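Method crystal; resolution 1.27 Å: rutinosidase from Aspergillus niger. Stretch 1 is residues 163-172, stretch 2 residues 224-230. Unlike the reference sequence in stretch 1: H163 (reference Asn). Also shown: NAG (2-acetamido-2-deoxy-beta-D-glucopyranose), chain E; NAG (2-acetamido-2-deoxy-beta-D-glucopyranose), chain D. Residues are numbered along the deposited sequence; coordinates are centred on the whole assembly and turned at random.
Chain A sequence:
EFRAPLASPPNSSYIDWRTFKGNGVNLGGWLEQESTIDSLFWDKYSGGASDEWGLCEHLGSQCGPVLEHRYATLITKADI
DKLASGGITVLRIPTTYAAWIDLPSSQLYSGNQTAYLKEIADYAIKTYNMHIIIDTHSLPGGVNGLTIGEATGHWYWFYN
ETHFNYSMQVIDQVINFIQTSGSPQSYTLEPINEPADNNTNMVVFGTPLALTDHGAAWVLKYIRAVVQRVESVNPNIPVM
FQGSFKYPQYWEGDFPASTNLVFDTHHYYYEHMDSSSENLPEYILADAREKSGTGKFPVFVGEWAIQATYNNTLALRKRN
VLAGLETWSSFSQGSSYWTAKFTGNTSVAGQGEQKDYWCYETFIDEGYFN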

# COMPACT_ATOMS: atom_id res chain seq x y z
N HIS A 163 1.30 -32.32 4.63
CA HIS A 163 0.14 -31.40 4.47
C HIS A 163 -0.18 -31.17 3.00
O HIS A 163 -1.38 -31.05 2.64
CB HIS A 163 0.41 -30.08 5.20
CG HIS A 163 0.58 -30.26 6.67
ND1 HIS A 163 -0.23 -31.07 7.42
CD2 HIS A 163 1.50 -29.69 7.50
CE1 HIS A 163 0.16 -30.95 8.69
NE2 HIS A 163 1.21 -30.11 8.79
N PHE A 164 0.82 -31.19 2.12
CA PHE A 164 0.59 -31.09 0.66
C PHE A 164 -0.30 -32.24 0.21
O PHE A 164 -1.29 -32.08 -0.49
CB PHE A 164 1.91 -31.00 -0.07
CG PHE A 164 1.78 -30.67 -1.53
CD1 PHE A 164 1.42 -31.61 -2.47
CD2 PHE A 164 2.01 -29.36 -1.93
CE1 PHE A 164 1.30 -31.24 -3.80
CE2 PHE A 164 1.92 -29.02 -3.26
CZ PHE A 164 1.56 -29.96 -4.17
N ASN A 165 0.08 -33.44 0.61
CA ASN A 165 -0.60 -34.68 0.18
C ASN A 165 -2.05 -34.69 0.68
O ASN A 165 -2.97 -35.01 -0.05
CB ASN A 165 0.10 -35.92 0.76
CG ASN A 165 1.32 -36.31 -0.03
OD1 ASN A 165 1.72 -35.66 -0.99
ND2 ASN A 165 1.90 -37.43 0.39
N TYR A 166 -2.27 -34.30 1.94
CA TYR A 166 -3.65 -34.32 2.47
C TYR A 166 -4.47 -33.15 1.88
O TYR A 166 -5.65 -33.30 1.65
CB TYR A 166 -3.67 -34.31 3.99
CG TYR A 166 -3.26 -35.64 4.60
CD1 TYR A 166 -3.98 -36.80 4.37
CD2 TYR A 166 -2.17 -35.70 5.40
CE1 TYR A 166 -3.61 -38.00 4.98
CE2 TYR A 166 -1.79 -36.87 6.02
CZ TYR A 166 -2.49 -38.02 5.79
OH TYR A 166 -2.05 -39.16 6.46
N SER A 167 -3.81 -32.06 1.48
CA SER A 167 -4.48 -31.00 0.71
C SER A 167 -4.99 -31.53 -0.63
O SER A 167 -6.13 -31.22 -1.07
CB SER A 167 -3.62 -29.77 0.51
OG SER A 167 -3.17 -29.19 1.73
N MET A 168 -4.17 -32.34 -1.31
CA MET A 168 -4.60 -32.90 -2.58
C MET A 168 -5.72 -33.90 -2.35
O MET A 168 -6.62 -33.98 -3.18
CB MET A 168 -3.40 -33.55 -3.26
CG MET A 168 -2.36 -32.53 -3.77
SD MET A 168 -2.97 -31.17 -4.73
CE MET A 168 -3.64 -32.03 -6.14
N GLN A 169 -5.71 -34.61 -1.25
CA GLN A 169 -6.85 -35.50 -0.90
C GLN A 169 -8.13 -34.70 -0.72
O GLN A 169 -9.22 -35.09 -1.20
CB GLN A 169 -6.52 -36.35 0.34
CG GLN A 169 -5.45 -37.40 0.04
CD GLN A 169 -5.23 -38.29 1.22
OE1 GLN A 169 -6.14 -38.60 1.96
NE2 GLN A 169 -4.00 -38.73 1.37
N VAL A 170 -8.02 -33.53 -0.09
CA VAL A 170 -9.22 -32.65 0.08
C VAL A 170 -9.73 -32.25 -1.29
O VAL A 170 -10.96 -32.32 -1.56
CB VAL A 170 -8.79 -31.41 0.88
CG1 VAL A 170 -9.85 -30.28 0.78
CG2 VAL A 170 -8.52 -31.76 2.34
N ILE A 171 -8.84 -31.84 -2.18
CA ILE A 171 -9.22 -31.40 -3.52
C ILE A 171 -9.84 -32.55 -4.28
O ILE A 171 -10.84 -32.32 -5.00
CB ILE A 171 -8.04 -30.77 -4.24
CG1 ILE A 171 -7.58 -29.46 -3.58
CG2 ILE A 171 -8.32 -30.63 -5.71
CD1 ILE A 171 -8.61 -28.53 -3.07
N ASP A 172 -9.34 -33.77 -4.14
CA ASP A 172 -10.00 -34.90 -4.80
C ASP A 172 -11.44 -35.04 -4.33
O ASP A 172 -12.35 -35.39 -5.16
CB ASP A 172 -9.27 -36.21 -4.51
CG ASP A 172 -7.98 -36.40 -5.31
OD1 ASP A 172 -7.80 -35.72 -6.33
OD2 ASP A 172 -7.15 -37.25 -4.90
N ARG A 224 -0.48 -25.38 -9.22
CA ARG A 224 -0.17 -26.17 -10.44
C ARG A 224 -0.64 -27.61 -10.25
O ARG A 224 -1.20 -28.18 -11.21
CB ARG A 224 1.33 -26.11 -10.73
CG ARG A 224 1.75 -24.81 -11.37
CD ARG A 224 3.25 -24.78 -11.63
NE ARG A 224 3.54 -23.69 -12.55
CZ ARG A 224 4.69 -23.06 -12.66
NH1 ARG A 224 4.81 -22.06 -13.53
NH2 ARG A 224 5.76 -23.43 -11.93
N ALA A 225 -0.43 -28.21 -9.09
CA ALA A 225 -0.92 -29.57 -8.86
C ALA A 225 -2.44 -29.66 -8.91
O ALA A 225 -3.03 -30.65 -9.42
CB ALA A 225 -0.40 -30.11 -7.58
N VAL A 226 -3.13 -28.66 -8.32
CA VAL A 226 -4.60 -28.66 -8.34
C VAL A 226 -5.12 -28.49 -9.79
O VAL A 226 -6.02 -29.19 -10.19
CB VAL A 226 -5.16 -27.54 -7.43
CG1 VAL A 226 -6.67 -27.41 -7.71
CG2 VAL A 226 -4.84 -27.85 -5.98
N VAL A 227 -4.54 -27.54 -10.52
CA VAL A 227 -4.95 -27.33 -11.93
C VAL A 227 -4.78 -28.63 -12.73
O VAL A 227 -5.71 -29.05 -13.43
CB VAL A 227 -4.18 -26.17 -12.56
CG1 VAL A 227 -4.34 -26.19 -14.08
CG2 VAL A 227 -4.62 -24.86 -11.93
N GLN A 228 -3.66 -29.30 -12.54
CA GLN A 228 -3.43 -30.59 -13.22
C GLN A 228 -4.42 -31.64 -12.78
O GLN A 228 -4.94 -32.40 -13.63
CB GLN A 228 -1.99 -31.00 -13.02
CG GLN A 228 -1.11 -30.16 -13.90
CD GLN A 228 0.29 -30.74 -14.05
OE1 GLN A 228 0.46 -31.95 -13.96
NE2 GLN A 228 1.26 -29.87 -14.27
N ARG A 229 -4.73 -31.73 -11.49
CA ARG A 229 -5.70 -32.72 -11.02
C ARG A 229 -7.08 -32.44 -11.63
O ARG A 229 -7.80 -33.36 -12.11
CB ARG A 229 -5.73 -32.74 -9.50
CG ARG A 229 -6.53 -33.90 -8.93
CD ARG A 229 -5.90 -35.27 -9.15
NE ARG A 229 -4.51 -35.24 -8.67
CZ ARG A 229 -4.07 -35.56 -7.45
NH1 ARG A 229 -4.92 -35.88 -6.49
NH2 ARG A 229 -2.77 -35.52 -7.18
N VAL A 230 -7.53 -31.19 -11.60
CA VAL A 230 -8.85 -30.87 -12.20
C VAL A 230 -8.81 -31.13 -13.72
O VAL A 230 -9.77 -31.75 -14.25
CB VAL A 230 -9.23 -29.41 -11.88
CG1 VAL A 230 -10.47 -28.99 -12.68
CG2 VAL A 230 -9.38 -29.19 -10.38
C1 NAG E . 2.98 -38.06 -0.36
C2 NAG E . 3.84 -38.95 0.57
C3 NAG E . 4.81 -39.73 -0.34
C4 NAG E . 4.12 -40.44 -1.47
C5 NAG E . 3.26 -39.43 -2.23
C6 NAG E . 2.52 -40.08 -3.36
C7 NAG E . 4.36 -38.05 2.77
C8 NAG E . 5.26 -37.14 3.52
N2 NAG E . 4.60 -38.14 1.46
O3 NAG E . 5.66 -40.62 0.45
O4 NAG E . 5.18 -40.93 -2.39
O5 NAG E . 2.29 -38.92 -1.29
O6 NAG E . 1.72 -41.10 -2.81
O7 NAG E . 3.40 -38.63 3.32
C1 NAG D . 4.56 -31.68 8.50
C2 NAG D . 5.56 -32.78 8.85
C3 NAG D . 4.91 -33.62 9.96
C4 NAG D . 4.55 -32.73 11.12
C5 NAG D . 3.60 -31.59 10.74
C6 NAG D . 3.40 -30.57 11.87
C7 NAG D . 7.03 -33.64 7.13
C8 NAG D . 7.08 -34.56 5.96
N2 NAG D . 5.86 -33.60 7.71
O3 NAG D . 5.92 -34.55 10.47
O4 NAG D . 3.82 -33.50 12.12
O5 NAG D . 4.21 -30.90 9.64
O6 NAG D . 2.30 -29.75 11.45
O7 NAG D . 7.98 -32.97 7.55

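Both stretches are helical, and they run the same general way: their N-to-C directions differ by 34°, and the axes approach to 10.7 Å. That spacing leaves room for side chains between the backbones, and the contact is modest, burying 354 Å² over both sides.

M168 is the main bump. Its CA lies 7.2 Å from the CA of V226, its CA-to-CB bond points toward the second helix, and with chi1, chi2 and chi3 all m the chain curls rather than extends. The hollow it enters is lined by A225, V226 and R229: M168 SD is 4.0 Å from A225 CB and 4.0 Å from V226 CG2, while M168 CE comes to 3.6 Å from A225 O and 3.7 Å from R229 NH2. An unbranched, flexible thioether suits this place because it can bend to touch several surfaces at once. The small A225 also points toward the first helix, its methyl meeting both M168 SD and the edge of the F164 ring, where F164 CZ is 3.9 Å from A225 CB. F164 starts out sideways, but its t rotamer brings the ring end nearer.

On the next turn, I171 points toward the partner and packs CG1 at 4.0 Å from V226 CG2. That same methyl therefore touches both M168 and I171: one arm of the branched V226 side chain is shared by two buried apolar side chains.

A polar contact closes the C-terminal part of the interface. D172 OD1 accepts a hydrogen bond from R229 NH1 at 2.9 Å, with an N-H...O angle of 159°, within a salt bridge. The acid lies at the guanidinium edge, near its plane, whereas M168 CE covers one face. R229, folded by p values at chi2 and chi3, thus offers its edge to charge and a face to a methyl.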